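Local coordinates for protein antisigma-factor antagonist, STAS (Rhodobacter sphaeroides, PDB 3OIZ) that forms the STAS domain of a longer membrane protein related to SulP-type sulfate transporters and probably serves as a regulatory or protein-interaction module, at residues Leu44-Ile49 with Gly76-Ile81; Arg16-Arg21 with Phe40-Asp45. All blocks are in the same frame, centred on the assembly; numbering follows the deposited sequence.

Contacts 1 and 2 lie side by side in the STAS domain, their centres about 6 Å apart. Both reach one mixed sheet with the strand order 5-11, 17-23, 46-51, 78-82. Contact 1 joins strands 46-51 and 78-82. Contact 2 joins the start of strand 17-23 to the loop between helix 31-36 and strand 46-51. L44 and D45 are shared. Along the chain 16-21 comes first, then 40-45 running into 44-49, and 76-81 last. The backbone of V48 and Y20 and the E17-R46 salt bridge tie the two contacts together. Contact 2 thus lies at the entry to the strand that contact 1 pairs with edge strand 78-82.

Contact 1: Leu44-Ile49 with Gly76-Ile81; sequences LDRVVI and GAEVRI
Four backbone hydrogen bonds hold 44-49 to 76-81. E78 N donates to D45 O at 2.9 Å, and V47 N returns a bond to E78 O. R80 N then reaches V47 O at 3.0 Å, and I49 N closes the series on R80 O. The last three run nearly along their C=O axes. The first is different: E78 N sits above the carbonyl plane of D45, 28° out of it. D45 O also accepts from a water, 2.8 Å from that water oxygen, so two donors grip it. CA-H...O contacts fill in between, such as V79 CA to V47 O at 3.2 Å.

On the face of R46, V48, E78 and R80 the long side chains lie alongside their neighbours. R80 CG takes the crowded position between backbone N and carbonyl carbon (chi1 63°), and the chain then runs extended to NE. This lays the guanidinium against V48, whose CG2 sits over one of its faces, 3.6 Å from R80 NE. E78 runs beside R46, but their charged ends do not meet. R46 NE instead makes a salt bridge with E17 on strand 17-23.

The other face is apolar. V47 CG2, anti to its carbonyl carbon, touches A77 CB at 3.9 Å. V79 CG2 packs more loosely against V47 CB. V47 and V79 both rest on F72 of helix 59-74, and I49 meets L65 of that helix. G76 ends the helix in a Schellman motif, with a positive phi of 110° that suits glycine, and the chain turns into strand 78-82.

The connection between the two parallel strands runs through helix 59-74, which packs on their apolar face. This is a beta-alpha-beta crossover, part of the alpha/beta fold of STAS domains.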
loop_
_atom_site.group_PDB
_atom_site.type_symbol
_atom_site.label_atom_id
_atom_site.label_comp_id
_atom_site.label_asym_id
_atom_site.label_seq_id
_atom_site.Cartn_x
_atom_site.Cartn_y
_atom_site.Cartn_z
ATOM N N LEU A 44 -5.062 -10.888 10.052
ATOM C CA LEU A 44 -5.144 -11.292 8.644
ATOM C C LEU A 44 -4.147 -12.411 8.349
ATOM O O LEU A 44 -3.054 -12.434 8.901
ATOM C CB LEU A 44 -4.878 -10.119 7.700
ATOM C CG LEU A 44 -5.922 -8.999 7.724
ATOM C CD1 LEU A 44 -5.480 -7.804 6.875
ATOM C CD2 LEU A 44 -7.278 -9.539 7.248
ATOM N N ASP A 45 -4.499 -13.318 7.459
ATOM C CA ASP A 45 -3.494 -14.266 6.948
ATOM C C ASP A 45 -2.743 -13.675 5.761
ATOM O O ASP A 45 -1.567 -13.949 5.572
ATOM C CB ASP A 45 -4.158 -15.556 6.537
ATOM C CG ASP A 45 -4.687 -16.343 7.725
ATOM O OD1 ASP A 45 -4.237 -16.144 8.884
ATOM O OD2 ASP A 45 -5.571 -17.159 7.482
ATOM N N ARG A 46 -3.428 -12.868 4.951
ATOM C CA ARG A 46 -2.832 -12.349 3.703
ATOM C C ARG A 46 -3.235 -10.915 3.493
ATOM O O ARG A 46 -4.349 -10.526 3.816
ATOM C CB ARG A 46 -3.276 -13.177 2.497
ATOM C CG ARG A 46 -2.743 -14.591 2.521
ATOM C CD ARG A 46 -3.299 -15.470 1.366
ATOM N NE ARG A 46 -4.760 -15.417 1.238
ATOM C CZ ARG A 46 -5.611 -16.091 2.005
ATOM N NH1 ARG A 46 -5.162 -16.895 2.974
ATOM N NH2 ARG A 46 -6.913 -15.981 1.788
ATOM N N VAL A 47 -2.311 -10.132 2.936
ATOM C CA VAL A 47 -2.599 -8.779 2.535
ATOM C C VAL A 47 -2.078 -8.625 1.120
ATOM O O VAL A 47 -0.947 -9.030 0.816
ATOM C CB VAL A 47 -1.927 -7.738 3.483
ATOM C CG1 VAL A 47 -2.067 -6.321 2.924
ATOM C CG2 VAL A 47 -2.537 -7.836 4.872
ATOM N N VAL A 48 -2.881 -8.014 0.261
ATOM C CA VAL A 48 -2.412 -7.612 -1.064
ATOM C C VAL A 48 -2.416 -6.087 -1.076
ATOM O O VAL A 48 -3.414 -5.470 -0.686
ATOM C CB VAL A 48 -3.351 -8.143 -2.155
ATOM C CG1 VAL A 48 -2.910 -7.625 -3.548
ATOM C CG2 VAL A 48 -3.407 -9.667 -2.089
ATOM N N ILE A 49 -1.319 -5.479 -1.535
ATOM C CA ILE A 49 -1.324 -4.019 -1.782
ATOM C C ILE A 49 -1.193 -3.804 -3.278
ATOM O O ILE A 49 -0.137 -4.081 -3.875
ATOM C CB ILE A 49 -0.223 -3.288 -0.997
ATOM C CG1 ILE A 49 -0.323 -3.609 0.516
ATOM C CG2 ILE A 49 -0.285 -1.758 -1.243
ATOM C CD1 ILE A 49 0.804 -2.951 1.296
ATOM N N GLY A 76 2.144 -10.718 10.999
ATOM C CA GLY A 76 1.921 -12.152 10.723
ATOM C C GLY A 76 1.354 -12.498 9.346
ATOM O O GLY A 76 1.178 -13.689 9.004
ATOM N N ALA A 77 1.089 -11.486 8.545
ATOM C CA ALA A 77 0.478 -11.690 7.222
ATOM C C ALA A 77 1.503 -12.050 6.164
ATOM O O ALA A 77 2.649 -11.570 6.190
ATOM C CB ALA A 77 -0.281 -10.417 6.776
ATOM N N GLU A 78 1.077 -12.868 5.210
ATOM C CA GLU A 78 1.799 -13.022 3.941
ATOM C C GLU A 78 1.387 -11.822 3.081
ATOM O O GLU A 78 0.209 -11.553 2.955
ATOM C CB GLU A 78 1.340 -14.308 3.273
ATOM C CG GLU A 78 1.723 -14.438 1.839
ATOM C CD GLU A 78 1.090 -15.662 1.194
ATOM O OE1 GLU A 78 0.786 -16.632 1.942
ATOM O OE2 GLU A 78 0.878 -15.634 -0.052
ATOM N N VAL A 79 2.343 -11.095 2.525
ATOM C CA VAL A 79 2.025 -9.849 1.837
ATOM C C VAL A 79 2.558 -9.908 0.422
ATOM O O VAL A 79 3.718 -10.366 0.169
ATOM C CB VAL A 79 2.644 -8.611 2.538
ATOM C CG1 VAL A 79 2.249 -7.321 1.823
ATOM C CG2 VAL A 79 2.245 -8.551 4.040
ATOM N N ARG A 80 1.718 -9.466 -0.500
ATOM C CA ARG A 80 2.185 -9.307 -1.870
ATOM C C ARG A 80 1.791 -7.970 -2.462
ATOM O O ARG A 80 0.692 -7.464 -2.187
ATOM C CB ARG A 80 1.713 -10.434 -2.760
ATOM C CG ARG A 80 0.247 -10.597 -2.971
ATOM C CD ARG A 80 -0.057 -11.903 -3.739
ATOM N NE ARG A 80 -1.489 -12.064 -4.058
ATOM C CZ ARG A 80 -2.074 -11.651 -5.194
ATOM N NH1 ARG A 80 -1.359 -11.052 -6.150
ATOM N NH2 ARG A 80 -3.384 -11.842 -5.381
ATOM N N ILE A 81 2.664 -7.441 -3.313
ATOM C CA ILE A 81 2.383 -6.207 -4.018
ATOM C C ILE A 81 1.937 -6.598 -5.423
ATOM O O ILE A 81 2.538 -7.484 -6.041
ATOM C CB ILE A 81 3.626 -5.289 -4.123
ATOM C CG1 ILE A 81 4.055 -4.813 -2.725
ATOM C CG2 ILE A 81 3.265 -4.048 -4.954
ATOM C CD1 ILE A 81 5.366 -3.905 -2.721
HETATM O O HOH W 1 -0.192 -16.013 6.902
#

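Contact 2: Arg16-Arg21 with Phe40-Asp45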
loop_
_atom_site.group_PDB
_atom_site.type_symbol
_atom_site.label_atom_id
_atom_site.label_comp_id
_atom_site.label_asym_id
_atom_site.label_seq_id
_atom_site.Cartn_x
_atom_site.Cartn_y
_atom_site.Cartn_z
ATOM N N ARG A 16 -10.065 -13.415 6.159
ATOM C CA ARG A 16 -8.631 -13.747 6.269
ATOM C C ARG A 16 -7.687 -12.965 5.343
ATOM O O ARG A 16 -6.476 -12.964 5.584
ATOM C CB ARG A 16 -8.377 -15.258 6.135
ATOM C CG ARG A 16 -8.993 -16.060 7.276
ATOM C CD ARG A 16 -8.765 -17.549 7.079
ATOM N NE ARG A 16 -9.260 -18.306 8.228
ATOM C CZ ARG A 16 -8.533 -18.687 9.276
ATOM N NH1 ARG A 16 -7.228 -18.405 9.350
ATOM N NH2 ARG A 16 -9.119 -19.361 10.258
ATOM N N GLU A 17 -8.224 -12.311 4.312
ATOM C CA GLU A 17 -7.397 -11.578 3.377
ATOM C C GLU A 17 -7.968 -10.198 3.142
ATOM O O GLU A 17 -9.177 -10.087 2.966
ATOM C CB GLU A 17 -7.298 -12.332 2.043
ATOM C CG GLU A 17 -6.540 -11.531 0.960
ATOM C CD GLU A 17 -6.348 -12.312 -0.316
ATOM O OE1 GLU A 17 -5.456 -13.170 -0.356
ATOM O OE2 GLU A 17 -7.080 -12.063 -1.291
ATOM N N ARG A 18 -7.126 -9.158 3.113
ATOM C CA ARG A 18 -7.599 -7.826 2.743
ATOM C C ARG A 18 -6.793 -7.359 1.544
ATOM O O ARG A 18 -5.566 -7.482 1.552
ATOM C CB ARG A 18 -7.427 -6.826 3.885
ATOM C CG ARG A 18 -8.097 -5.475 3.535
ATOM C CD ARG A 18 -8.205 -4.485 4.692
ATOM N NE ARG A 18 -9.137 -4.939 5.728
ATOM C CZ ARG A 18 -10.442 -4.647 5.769
ATOM N NH1 ARG A 18 -11.045 -3.899 4.812
ATOM N NH2 ARG A 18 -11.154 -5.102 6.784
ATOM N N ILE A 19 -7.472 -6.861 0.516
ATOM C CA ILE A 19 -6.759 -6.205 -0.595
ATOM C C ILE A 19 -6.910 -4.720 -0.469
ATOM O O ILE A 19 -8.032 -4.220 -0.380
ATOM C CB ILE A 19 -7.298 -6.663 -1.972
ATOM C CG1 ILE A 19 -7.248 -8.205 -2.045
ATOM C CG2 ILE A 19 -6.532 -5.907 -3.109
ATOM C CD1 ILE A 19 -8.016 -8.826 -3.245
ATOM N N TYR A 20 -5.779 -4.011 -0.464
ATOM C CA TYR A 20 -5.779 -2.553 -0.484
ATOM C C TYR A 20 -5.510 -2.103 -1.911
ATOM O O TYR A 20 -4.604 -2.610 -2.551
ATOM C CB TYR A 20 -4.674 -2.057 0.414
ATOM C CG TYR A 20 -4.978 -2.087 1.894
ATOM C CD1 TYR A 20 -5.590 -0.993 2.522
ATOM C CD2 TYR A 20 -4.682 -3.224 2.678
ATOM C CE1 TYR A 20 -5.875 -1.020 3.910
ATOM C CE2 TYR A 20 -4.959 -3.245 4.047
ATOM C CZ TYR A 20 -5.541 -2.140 4.659
ATOM O OH TYR A 20 -5.833 -2.150 6.009
ATOM N N ARG A 21 -6.272 -1.131 -2.405
ATOM C CA ARG A 21 -6.107 -0.628 -3.754
ATOM C C ARG A 21 -5.694 0.837 -3.633
ATOM O O ARG A 21 -6.438 1.659 -3.110
ATOM C CB ARG A 21 -7.398 -0.808 -4.579
ATOM C CG ARG A 21 -7.621 -2.319 -4.899
ATOM C CD ARG A 21 -8.833 -2.554 -5.848
ATOM N NE ARG A 21 -9.099 -3.993 -5.949
ATOM C CZ ARG A 21 -9.959 -4.658 -5.172
ATOM N NH1 ARG A 21 -10.658 -4.017 -4.231
ATOM N NH2 ARG A 21 -10.131 -5.967 -5.323
ATOM N N PHE A 40 -2.669 -1.944 10.331
ATOM C CA PHE A 40 -1.633 -2.954 10.489
ATOM C C PHE A 40 -1.986 -3.982 11.566
ATOM O O PHE A 40 -1.442 -5.093 11.566
ATOM C CB PHE A 40 -0.280 -2.282 10.777
ATOM C CG PHE A 40 0.194 -1.393 9.659
ATOM C CD1 PHE A 40 0.536 -1.917 8.403
ATOM C CD2 PHE A 40 0.257 -0.020 9.841
ATOM C CE1 PHE A 40 0.944 -1.078 7.358
ATOM C CE2 PHE A 40 0.683 0.819 8.815
ATOM C CZ PHE A 40 1.027 0.294 7.573
ATOM N N ARG A 41 -2.913 -3.647 12.450
ATOM C CA ARG A 41 -3.188 -4.533 13.595
ATOM C C ARG A 41 -4.267 -5.571 13.339
ATOM O O ARG A 41 -4.468 -6.455 14.168
ATOM C CB ARG A 41 -3.487 -3.726 14.869
ATOM C CG ARG A 41 -2.307 -2.819 15.285
ATOM C CD ARG A 41 -2.379 -2.327 16.746
ATOM N NE ARG A 41 -3.675 -1.775 17.184
ATOM C CZ ARG A 41 -4.481 -0.973 16.474
ATOM N NH1 ARG A 41 -4.164 -0.564 15.241
ATOM N NH2 ARG A 41 -5.632 -0.572 17.009
ATOM N N GLU A 42 -4.904 -5.511 12.163
ATOM C CA GLU A 42 -5.989 -6.444 11.831
ATOM C C GLU A 42 -5.451 -7.885 11.784
ATOM O O GLU A 42 -4.335 -8.128 11.288
ATOM C CB GLU A 42 -6.605 -6.052 10.486
ATOM C CG GLU A 42 -7.914 -6.784 10.183
ATOM C CD GLU A 42 -8.584 -6.308 8.913
ATOM O OE1 GLU A 42 -7.950 -5.559 8.130
ATOM O OE2 GLU A 42 -9.767 -6.668 8.715
ATOM N N ALA A 43 -6.226 -8.819 12.329
ATOM C CA ALA A 43 -5.906 -10.231 12.251
ATOM C C ALA A 43 -6.142 -10.740 10.821
ATOM O O ALA A 43 -7.287 -11.023 10.456
ATOM C CB ALA A 43 -6.796 -10.999 13.217
ATOM N N LEU A 44 -5.062 -10.888 10.052
ATOM C CA LEU A 44 -5.144 -11.292 8.644
ATOM C C LEU A 44 -4.147 -12.411 8.349
ATOM O O LEU A 44 -3.054 -12.434 8.901
ATOM C CB LEU A 44 -4.878 -10.119 7.700
ATOM C CG LEU A 44 -5.922 -8.999 7.724
ATOM C CD1 LEU A 44 -5.480 -7.804 6.875
ATOM C CD2 LEU A 44 -7.278 -9.539 7.248
ATOM N N ASP A 45 -4.499 -13.318 7.459
ATOM C CA ASP A 45 -3.494 -14.266 6.948
ATOM C C ASP A 45 -2.743 -13.675 5.761
ATOM O O ASP A 45 -1.567 -13.949 5.572
ATOM C CB ASP A 45 -4.158 -15.556 6.537
ATOM C CG ASP A 45 -4.687 -16.343 7.725
ATOM O OD1 ASP A 45 -4.237 -16.144 8.884
ATOM O OD2 ASP A 45 -5.571 -17.159 7.482
HETATM O O HOH W 2 -5.657 -4.343 7.514
#
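R18 and E42 cross at about a right angle and meet side-on, two nitrogens to two oxygens. R18 NE donates to E42 OE1 at 2.8 Å in a more bent bond, with OE1 lying 21° out of the guanidinium plane. R18 NH2 donates to E42 OE2 at 2.8 Å, in that plane and almost straight at 175°. Both oxygens use their syn lone pairs, and the two flat groups are 31° apart. R18 leaves the backbone with CG anti to N, then bends at chi3 to present this edge. E42 is extended beyond CG.

R16 and D45 instead lie alongside, pointing the same way. The extended R16 chain passes D45 OD2, and its NH1 comes back to the syn lone pair of that oxygen at 2.8 Å. In the backbone, D45 N donates to R16 O at 2.7 Å, in the carbonyl plane but bent at the hydrogen.

Between the two ion pairs L44 CD1 packs on R18 CB at 3.7 Å. A water accepts from Y20 OH and donates to E42 OE1.

R18 NH1 also binds S9 on strand 5-11, so all three guanidinium nitrogens of R18 have partners. Two bonds fix the rotation of the E42 carboxylate, and a positive neighbour would probably keep it ionised. The chemistry implies that the loop before strand 46-51 is pinned to strand 17-23 by paired charges at the domain surface.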